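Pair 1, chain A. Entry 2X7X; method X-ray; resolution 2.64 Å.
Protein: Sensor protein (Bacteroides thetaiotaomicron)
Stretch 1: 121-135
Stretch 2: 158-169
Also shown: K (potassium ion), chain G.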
# COMPACT_ATOMS: atom_id res chain seq x y z
N ILE A 121 -3.95 10.66 20.12
CA ILE A 121 -4.11 12.04 20.51
C ILE A 121 -3.34 12.37 21.80
O ILE A 121 -2.69 13.43 21.90
CB ILE A 121 -5.61 12.40 20.66
CG1 ILE A 121 -6.34 12.25 19.31
CG2 ILE A 121 -5.76 13.82 21.19
CD1 ILE A 121 -7.86 12.36 19.37
N ALA A 122 -3.41 11.49 22.80
CA ALA A 122 -2.75 11.72 24.09
C ALA A 122 -1.24 11.82 23.91
O ALA A 122 -0.59 12.64 24.56
CB ALA A 122 -3.10 10.62 25.10
N SER A 123 -0.71 11.00 23.02
CA SER A 123 0.71 11.00 22.70
C SER A 123 1.09 12.28 21.95
O SER A 123 2.12 12.90 22.23
CB SER A 123 1.05 9.73 21.91
OG SER A 123 2.25 9.84 21.16
N SER A 124 0.25 12.70 21.01
CA SER A 124 0.52 13.87 20.18
C SER A 124 0.41 15.18 20.96
O SER A 124 1.15 16.13 20.67
CB SER A 124 -0.41 13.88 18.98
OG SER A 124 -0.25 15.07 18.23
N LEU A 125 -0.49 15.24 21.93
CA LEU A 125 -0.64 16.41 22.79
C LEU A 125 0.25 16.30 24.04
O LEU A 125 0.13 17.09 24.98
CB LEU A 125 -2.09 16.59 23.22
CG LEU A 125 -3.19 16.78 22.18
CD1 LEU A 125 -4.51 17.04 22.87
CD2 LEU A 125 -2.85 17.91 21.23
N LYS A 126 1.11 15.28 24.07
CA LYS A 126 2.07 15.13 25.16
C LYS A 126 1.37 15.09 26.53
O LYS A 126 1.91 15.58 27.50
CB LYS A 126 3.10 16.28 25.10
CG LYS A 126 4.24 16.07 24.07
CD LYS A 126 4.80 17.41 23.54
N GLY A 127 0.15 14.54 26.57
CA GLY A 127 -0.55 14.29 27.84
C GLY A 127 -1.45 15.39 28.37
O GLY A 127 -2.11 15.21 29.40
N LYS A 128 -1.49 16.52 27.67
CA LYS A 128 -2.19 17.71 28.15
C LYS A 128 -2.96 18.38 27.00
O LYS A 128 -2.38 18.69 25.96
CB LYS A 128 -1.18 18.70 28.78
CG LYS A 128 -1.79 20.02 29.34
CD LYS A 128 -0.80 20.78 30.28
CE LYS A 128 -1.41 22.14 30.76
NZ LYS A 128 -2.65 22.04 31.61
N GLY A 129 -4.26 18.58 27.18
CA GLY A 129 -5.06 19.28 26.19
C GLY A 129 -6.55 19.00 26.15
O GLY A 129 -7.04 18.04 26.77
N ASN A 130 -7.26 19.84 25.41
CA ASN A 130 -8.71 19.75 25.29
C ASN A 130 -9.14 19.14 23.96
O ASN A 130 -8.68 19.57 22.90
CB ASN A 130 -9.33 21.14 25.42
CG ASN A 130 -9.05 21.78 26.76
OD1 ASN A 130 -8.98 21.12 27.80
ND2 ASN A 130 -8.90 23.09 26.74
N ILE A 131 -10.03 18.15 24.03
CA ILE A 131 -10.52 17.44 22.85
C ILE A 131 -12.01 17.68 22.68
O ILE A 131 -12.76 17.71 23.68
CB ILE A 131 -10.32 15.89 22.98
CG1 ILE A 131 -8.91 15.55 23.44
CG2 ILE A 131 -10.65 15.18 21.66
CD1 ILE A 131 -8.69 14.03 23.65
N VAL A 132 -12.45 17.87 21.44
CA VAL A 132 -13.87 17.79 21.13
C VAL A 132 -14.13 16.54 20.27
O VAL A 132 -13.27 16.17 19.45
CB VAL A 132 -14.42 19.10 20.48
CG1 VAL A 132 -14.32 20.25 21.46
CG2 VAL A 132 -13.69 19.46 19.19
N GLU A 133 -15.28 15.89 20.48
CA GLU A 133 -15.67 14.66 19.77
C GLU A 133 -16.90 14.88 18.92
O GLU A 133 -17.89 15.43 19.38
CB GLU A 133 -15.94 13.52 20.75
CG GLU A 133 -16.16 12.15 20.10
CD GLU A 133 -16.40 11.01 21.10
OE1 GLU A 133 -16.85 11.27 22.23
OE2 GLU A 133 -16.17 9.83 20.75
N LEU A 134 -16.84 14.43 17.67
CA LEU A 134 -17.98 14.46 16.77
C LEU A 134 -18.30 13.03 16.35
O LEU A 134 -17.56 12.39 15.60
CB LEU A 134 -17.67 15.38 15.57
CG LEU A 134 -17.44 16.87 15.90
CD1 LEU A 134 -16.62 17.60 14.84
CD2 LEU A 134 -18.74 17.62 16.11
N THR A 135 -19.41 12.51 16.85
CA THR A 135 -19.71 11.08 16.74
C THR A 135 -20.55 10.73 15.51
O THR A 135 -21.21 11.59 14.92
CB THR A 135 -20.45 10.56 18.01
OG1 THR A 135 -21.85 10.86 17.93
CG2 THR A 135 -19.90 11.22 19.25
N PRO A 158 -4.87 12.26 33.12
CA PRO A 158 -5.75 13.20 33.83
C PRO A 158 -5.79 14.62 33.23
O PRO A 158 -6.64 15.42 33.64
CB PRO A 158 -5.20 13.20 35.27
CG PRO A 158 -3.82 12.65 35.18
CD PRO A 158 -3.79 11.74 33.98
N ASP A 159 -4.91 14.93 32.28
CA ASP A 159 -4.90 16.27 31.67
C ASP A 159 -5.29 16.30 30.21
O ASP A 159 -5.19 17.35 29.55
CB ASP A 159 -3.58 16.97 31.91
CG ASP A 159 -3.36 17.29 33.37
OD1 ASP A 159 -4.24 17.98 33.96
OD2 ASP A 159 -2.32 16.83 33.93
N ILE A 160 -5.70 15.15 29.69
CA ILE A 160 -6.42 15.09 28.44
C ILE A 160 -7.90 15.14 28.82
O ILE A 160 -8.35 14.28 29.58
CB ILE A 160 -6.13 13.78 27.66
CG1 ILE A 160 -4.67 13.71 27.20
CG2 ILE A 160 -7.11 13.60 26.51
CD1 ILE A 160 -4.25 14.83 26.30
N LYS A 161 -8.63 16.13 28.33
CA LYS A 161 -10.02 16.30 28.70
C LYS A 161 -10.97 16.40 27.52
O LYS A 161 -10.77 17.20 26.61
CB LYS A 161 -10.18 17.54 29.57
CG LYS A 161 -9.28 17.54 30.80
CD LYS A 161 -9.34 18.86 31.54
CE LYS A 161 -8.33 18.90 32.68
NZ LYS A 161 -7.64 20.25 32.78
N LEU A 162 -12.01 15.58 27.53
CA LEU A 162 -13.10 15.74 26.62
C LEU A 162 -14.00 16.88 27.11
O LEU A 162 -14.70 16.74 28.12
CB LEU A 162 -13.88 14.43 26.47
CG LEU A 162 -15.03 14.48 25.46
CD1 LEU A 162 -14.51 14.80 24.05
CD2 LEU A 162 -15.81 13.18 25.45
N ILE A 163 -13.98 18.01 26.40
CA ILE A 163 -14.74 19.21 26.80
C ILE A 163 -16.04 19.43 26.02
O ILE A 163 -16.83 20.31 26.37
CB ILE A 163 -13.88 20.51 26.73
CG1 ILE A 163 -13.50 20.85 25.28
CG2 ILE A 163 -12.65 20.39 27.62
CD1 ILE A 163 -13.09 22.31 25.06
N ASP A 164 -16.26 18.65 24.95
CA ASP A 164 -17.51 18.75 24.17
C ASP A 164 -17.70 17.57 23.22
O ASP A 164 -16.73 17.00 22.71
CB ASP A 164 -17.59 20.07 23.39
CG ASP A 164 -19.03 20.59 23.25
OD1 ASP A 164 -19.97 19.77 23.14
OD2 ASP A 164 -19.21 21.84 23.27
N LYS A 165 -18.97 17.22 22.99
CA LYS A 165 -19.34 16.06 22.18
C LYS A 165 -20.68 16.32 21.47
O LYS A 165 -21.60 16.89 22.04
CB LYS A 165 -19.45 14.82 23.06
CG LYS A 165 -19.84 13.54 22.34
CD LYS A 165 -19.73 12.33 23.27
CE LYS A 165 -20.74 12.37 24.41
NZ LYS A 165 -22.06 11.89 23.96
N ALA A 166 -20.78 15.90 20.22
CA ALA A 166 -22.01 16.06 19.48
C ALA A 166 -22.12 14.93 18.50
O ALA A 166 -21.11 14.35 18.09
CB ALA A 166 -22.03 17.40 18.77
N ASP A 167 -23.37 14.60 18.16
CA ASP A 167 -23.72 13.55 17.21
C ASP A 167 -23.81 14.17 15.82
O ASP A 167 -24.65 15.03 15.57
CB ASP A 167 -25.07 12.96 17.63
CG ASP A 167 -25.51 11.80 16.76
OD1 ASP A 167 -25.06 11.70 15.59
OD2 ASP A 167 -26.33 11.00 17.24
N ALA A 168 -22.93 13.74 14.91
CA ALA A 168 -22.85 14.33 13.57
C ALA A 168 -23.39 13.40 12.50
O ALA A 168 -23.24 13.64 11.29
CB ALA A 168 -21.42 14.71 13.26
N ALA A 169 -24.01 12.31 12.95
CA ALA A 169 -24.70 11.37 12.06
C ALA A 169 -23.83 10.91 10.87
O ALA A 169 -24.33 10.73 9.77
CB ALA A 169 -26.03 11.98 11.58
K K G . -8.90 12.25 31.25
O HOH W 1 -2.59 13.82 31.62
O HOH W 2 -11.48 11.80 30.65
O HOH W 3 -8.05 10.69 33.63

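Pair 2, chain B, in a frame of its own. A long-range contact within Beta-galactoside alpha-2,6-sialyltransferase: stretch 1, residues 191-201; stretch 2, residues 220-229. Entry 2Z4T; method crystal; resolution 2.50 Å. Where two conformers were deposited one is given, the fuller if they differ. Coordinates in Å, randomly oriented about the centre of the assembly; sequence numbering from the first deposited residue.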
# COMPACT_ATOMS: atom_id res chain seq x y z
N LYS B 191 12.31 -23.29 -3.63
CA LYS B 191 11.02 -23.81 -3.19
C LYS B 191 10.45 -24.78 -4.23
O LYS B 191 10.51 -24.53 -5.44
CB LYS B 191 10.06 -22.66 -2.91
CG LYS B 191 10.52 -21.77 -1.75
CD LYS B 191 10.72 -22.61 -0.51
CE LYS B 191 10.60 -21.79 0.75
NZ LYS B 191 11.83 -20.99 0.94
N HIS B 192 9.87 -25.88 -3.78
CA HIS B 192 9.47 -26.80 -4.82
C HIS B 192 8.23 -26.42 -5.61
O HIS B 192 8.21 -26.70 -6.82
CB HIS B 192 9.68 -28.28 -4.49
CG HIS B 192 11.10 -28.69 -4.68
ND1 HIS B 192 11.53 -29.41 -5.77
CD2 HIS B 192 12.22 -28.37 -3.98
CE1 HIS B 192 12.84 -29.57 -5.70
NE2 HIS B 192 13.28 -28.95 -4.63
N ARG B 193 7.27 -25.73 -5.00
CA ARG B 193 6.21 -25.03 -5.71
C ARG B 193 6.14 -23.67 -4.98
O ARG B 193 6.45 -23.61 -3.80
CB ARG B 193 4.87 -25.78 -5.64
CG ARG B 193 4.37 -26.02 -4.21
CD ARG B 193 3.04 -26.73 -4.13
NE ARG B 193 2.77 -27.14 -2.74
CZ ARG B 193 1.55 -27.21 -2.20
NH1 ARG B 193 0.46 -26.89 -2.91
NH2 ARG B 193 1.41 -27.59 -0.93
N LEU B 194 5.77 -22.61 -5.70
CA LEU B 194 5.76 -21.26 -5.14
C LEU B 194 4.60 -20.44 -5.69
O LEU B 194 4.48 -20.27 -6.92
CB LEU B 194 7.10 -20.53 -5.39
CG LEU B 194 7.30 -19.19 -4.67
CD1 LEU B 194 7.39 -19.36 -3.12
CD2 LEU B 194 8.52 -18.42 -5.21
N ASN B 195 3.74 -19.97 -4.79
CA ASN B 195 2.75 -18.96 -5.13
C ASN B 195 3.33 -17.57 -4.93
O ASN B 195 3.88 -17.27 -3.86
CB ASN B 195 1.46 -19.14 -4.31
CG ASN B 195 0.65 -20.36 -4.75
OD1 ASN B 195 0.74 -20.82 -5.90
ND2 ASN B 195 -0.14 -20.88 -3.83
N VAL B 196 3.25 -16.73 -5.96
CA VAL B 196 3.70 -15.34 -5.88
C VAL B 196 2.55 -14.35 -6.11
O VAL B 196 1.80 -14.46 -7.08
CB VAL B 196 4.85 -15.03 -6.88
CG1 VAL B 196 5.24 -13.57 -6.82
CG2 VAL B 196 6.05 -15.91 -6.61
N LYS B 197 2.40 -13.40 -5.19
CA LYS B 197 1.60 -12.20 -5.43
C LYS B 197 2.52 -11.00 -5.66
O LYS B 197 3.56 -10.87 -5.01
CB LYS B 197 0.69 -11.93 -4.26
CG LYS B 197 -0.55 -12.77 -4.24
CD LYS B 197 -1.15 -12.74 -2.85
CE LYS B 197 -2.67 -12.58 -2.87
NZ LYS B 197 -3.11 -11.15 -2.75
N LEU B 198 2.15 -10.13 -6.60
CA LEU B 198 2.93 -8.95 -6.88
C LEU B 198 2.05 -7.72 -6.76
O LEU B 198 0.85 -7.76 -7.11
CB LEU B 198 3.57 -8.99 -8.27
CG LEU B 198 4.54 -10.14 -8.61
CD1 LEU B 198 4.92 -10.07 -10.08
CD2 LEU B 198 5.80 -10.14 -7.73
N SER B 199 2.65 -6.64 -6.27
CA SER B 199 1.93 -5.40 -6.09
C SER B 199 2.80 -4.21 -6.45
O SER B 199 3.95 -4.11 -6.00
CB SER B 199 1.42 -5.27 -4.64
OG SER B 199 0.58 -4.13 -4.52
N SER B 200 2.25 -3.29 -7.23
CA SER B 200 2.99 -2.12 -7.63
C SER B 200 2.13 -0.88 -7.78
O SER B 200 0.93 -0.96 -8.10
CB SER B 200 3.72 -2.36 -8.95
OG SER B 200 4.31 -1.15 -9.41
N ASN B 201 2.78 0.26 -7.53
CA ASN B 201 2.46 1.54 -8.15
C ASN B 201 2.07 1.31 -9.63
O ASN B 201 2.82 0.68 -10.38
CB ASN B 201 3.70 2.45 -8.02
CG ASN B 201 3.50 3.84 -8.60
OD1 ASN B 201 3.25 4.00 -9.80
ND2 ASN B 201 3.66 4.86 -7.75
N ASN B 220 8.81 -23.01 -13.97
CA ASN B 220 7.52 -23.69 -14.08
C ASN B 220 6.88 -24.05 -12.76
O ASN B 220 5.68 -24.33 -12.69
CB ASN B 220 7.63 -24.93 -14.97
CG ASN B 220 7.66 -24.57 -16.44
OD1 ASN B 220 7.13 -23.52 -16.84
ND2 ASN B 220 8.27 -25.42 -17.25
N ASN B 221 7.68 -24.02 -11.71
CA ASN B 221 7.18 -24.29 -10.38
C ASN B 221 6.57 -23.07 -9.70
O ASN B 221 6.00 -23.18 -8.62
CB ASN B 221 8.31 -24.84 -9.52
CG ASN B 221 9.43 -23.83 -9.30
OD1 ASN B 221 9.89 -23.64 -8.17
ND2 ASN B 221 9.85 -23.16 -10.38
N VAL B 222 6.71 -21.89 -10.32
CA VAL B 222 6.10 -20.69 -9.73
C VAL B 222 4.81 -20.22 -10.40
O VAL B 222 4.70 -20.15 -11.62
CB VAL B 222 7.12 -19.54 -9.34
CG1 VAL B 222 8.53 -19.96 -9.58
CG2 VAL B 222 6.81 -18.23 -10.01
N THR B 223 3.80 -19.94 -9.58
CA THR B 223 2.56 -19.43 -10.09
C THR B 223 2.34 -18.01 -9.56
O THR B 223 2.29 -17.77 -8.36
CB THR B 223 1.40 -20.36 -9.73
OG1 THR B 223 1.73 -21.67 -10.19
CG2 THR B 223 0.10 -19.90 -10.42
N VAL B 224 2.25 -17.08 -10.50
CA VAL B 224 1.90 -15.71 -10.18
C VAL B 224 0.40 -15.68 -10.01
O VAL B 224 -0.33 -15.66 -10.99
CB VAL B 224 2.38 -14.74 -11.28
CG1 VAL B 224 2.14 -13.29 -10.87
CG2 VAL B 224 3.87 -14.99 -11.59
N THR B 225 -0.07 -15.71 -8.77
CA THR B 225 -1.50 -15.84 -8.54
C THR B 225 -2.27 -14.54 -8.70
O THR B 225 -3.47 -14.56 -8.99
CB THR B 225 -1.84 -16.51 -7.19
OG1 THR B 225 -1.47 -15.64 -6.11
CG2 THR B 225 -1.12 -17.85 -7.06
N ASN B 226 -1.59 -13.40 -8.53
CA ASN B 226 -2.23 -12.07 -8.63
C ASN B 226 -1.22 -10.94 -8.76
O ASN B 226 -0.13 -10.97 -8.16
CB ASN B 226 -3.15 -11.79 -7.41
CG ASN B 226 -3.87 -10.44 -7.51
OD1 ASN B 226 -4.83 -10.29 -8.29
ND2 ASN B 226 -3.41 -9.44 -6.74
N ILE B 227 -1.60 -9.93 -9.55
CA ILE B 227 -0.90 -8.65 -9.58
C ILE B 227 -1.89 -7.56 -9.19
O ILE B 227 -2.94 -7.41 -9.82
CB ILE B 227 -0.26 -8.35 -10.96
CG1 ILE B 227 0.58 -9.55 -11.44
CG2 ILE B 227 0.56 -7.07 -10.88
CD1 ILE B 227 1.24 -9.36 -12.77
N ASP B 228 -1.55 -6.84 -8.13
CA ASP B 228 -2.32 -5.67 -7.68
C ASP B 228 -1.67 -4.40 -8.19
O ASP B 228 -0.46 -4.22 -8.06
CB ASP B 228 -2.35 -5.61 -6.16
CG ASP B 228 -3.41 -6.50 -5.56
OD1 ASP B 228 -4.43 -6.76 -6.23
OD2 ASP B 228 -3.22 -6.92 -4.38
N LEU B 229 -2.49 -3.52 -8.75
CA LEU B 229 -2.01 -2.22 -9.19
C LEU B 229 -2.73 -1.09 -8.44
O LEU B 229 -3.97 -0.98 -8.49
CB LEU B 229 -2.14 -2.10 -10.71
CG LEU B 229 -1.36 -3.30 -11.28
CD1 LEU B 229 -2.15 -4.09 -12.32
CD2 LEU B 229 0.08 -2.97 -11.70
O HOH W 4 -1.01 -9.17 -5.48
O HOH W 5 -0.95 -5.49 -2.61

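The sharpest difference lies near the start of the first strand. Pair 1 has Gly A129 where pair 2 has Leu B194. The glycine's backbone angles (phi 155°, psi 168°) would jam a CB against the preceding carbonyl, and a CB here would also clash with Leu A125 CD1. Leu A125 already occupies that place, and Ile A160 packs beside it, its CD1 4.1 Å from Leu A125 CD1 and its CG1 4.1 Å from Ala A122 CB, so that Ile A160 packs against Ala A122 in the helix and Leu A125 just past its end. In pair 2 Leu B194 has ordinary extended angles and supplies its own bulk, with its CB 4.1 Å from the CB of Val B222, the shorter counterpart of Ile A160.

Through the middle of the strands the backbones agree closely, with an RMSD of 0.7 Å over 14 central residues. Each pair is two parallel strands, inclined by 6° in pair 1 and 11° in pair 2. As parallel strands require, a residue of the first strand bonds to two residues flanking its partner: Ile A131 N donates to Lys A161 O (2.8 Å) and Ile A131 O accepts from Ile A163 N (3.0 Å), while Val B196 N donates to Thr B223 O (2.8 Å) and Val B196 O accepts from Thr B225 N (2.8 Å). Both second strands then slip by one residue. Ile A163 and Thr B225, which coincide, have psi of -9° and -24° and CA-to-CB bonds pointing sideways. Their methyls lie near matched asparagines: Asn A130 OD1 is 3.7 Å from Ile A163 CG2, and Asn B195 OD1 is 3.7 Å from Thr B225 CG2.

On the face of Ile A131 and Val B196, beta-branched residues suit extended backbone and pack against the next strand: Ile A131 CD1 is 3.3 Å from Ile A160 CG2, and Val B196 CG2 is 4.2 Å from Val B222 CG2. Farther along, Glu A133 matches Leu B198. Glu A133 CB lies 3.8 Å from Leu A162 CD1 and Glu A133 OE1 3.2 Å from Lys A165 CD; both carboxylate oxygens are also hydrogen-bonded elsewhere in the structure. Leu B198 needs no polar partner and sets CD1 4.3 Å from Val B224 CG1.

On the other face, at Leu A134 and Ser B199, the polarity is reversed. Leu A134 CD2 meets Ala A166 CB at 4.2 Å, two apolar groups in contact. The matching Ser B199 and Asp B228 are linked by water 5, which accepts from Ser B199 OG (2.8 Å) and donates to Asp B228 OD2 (3.2 Å).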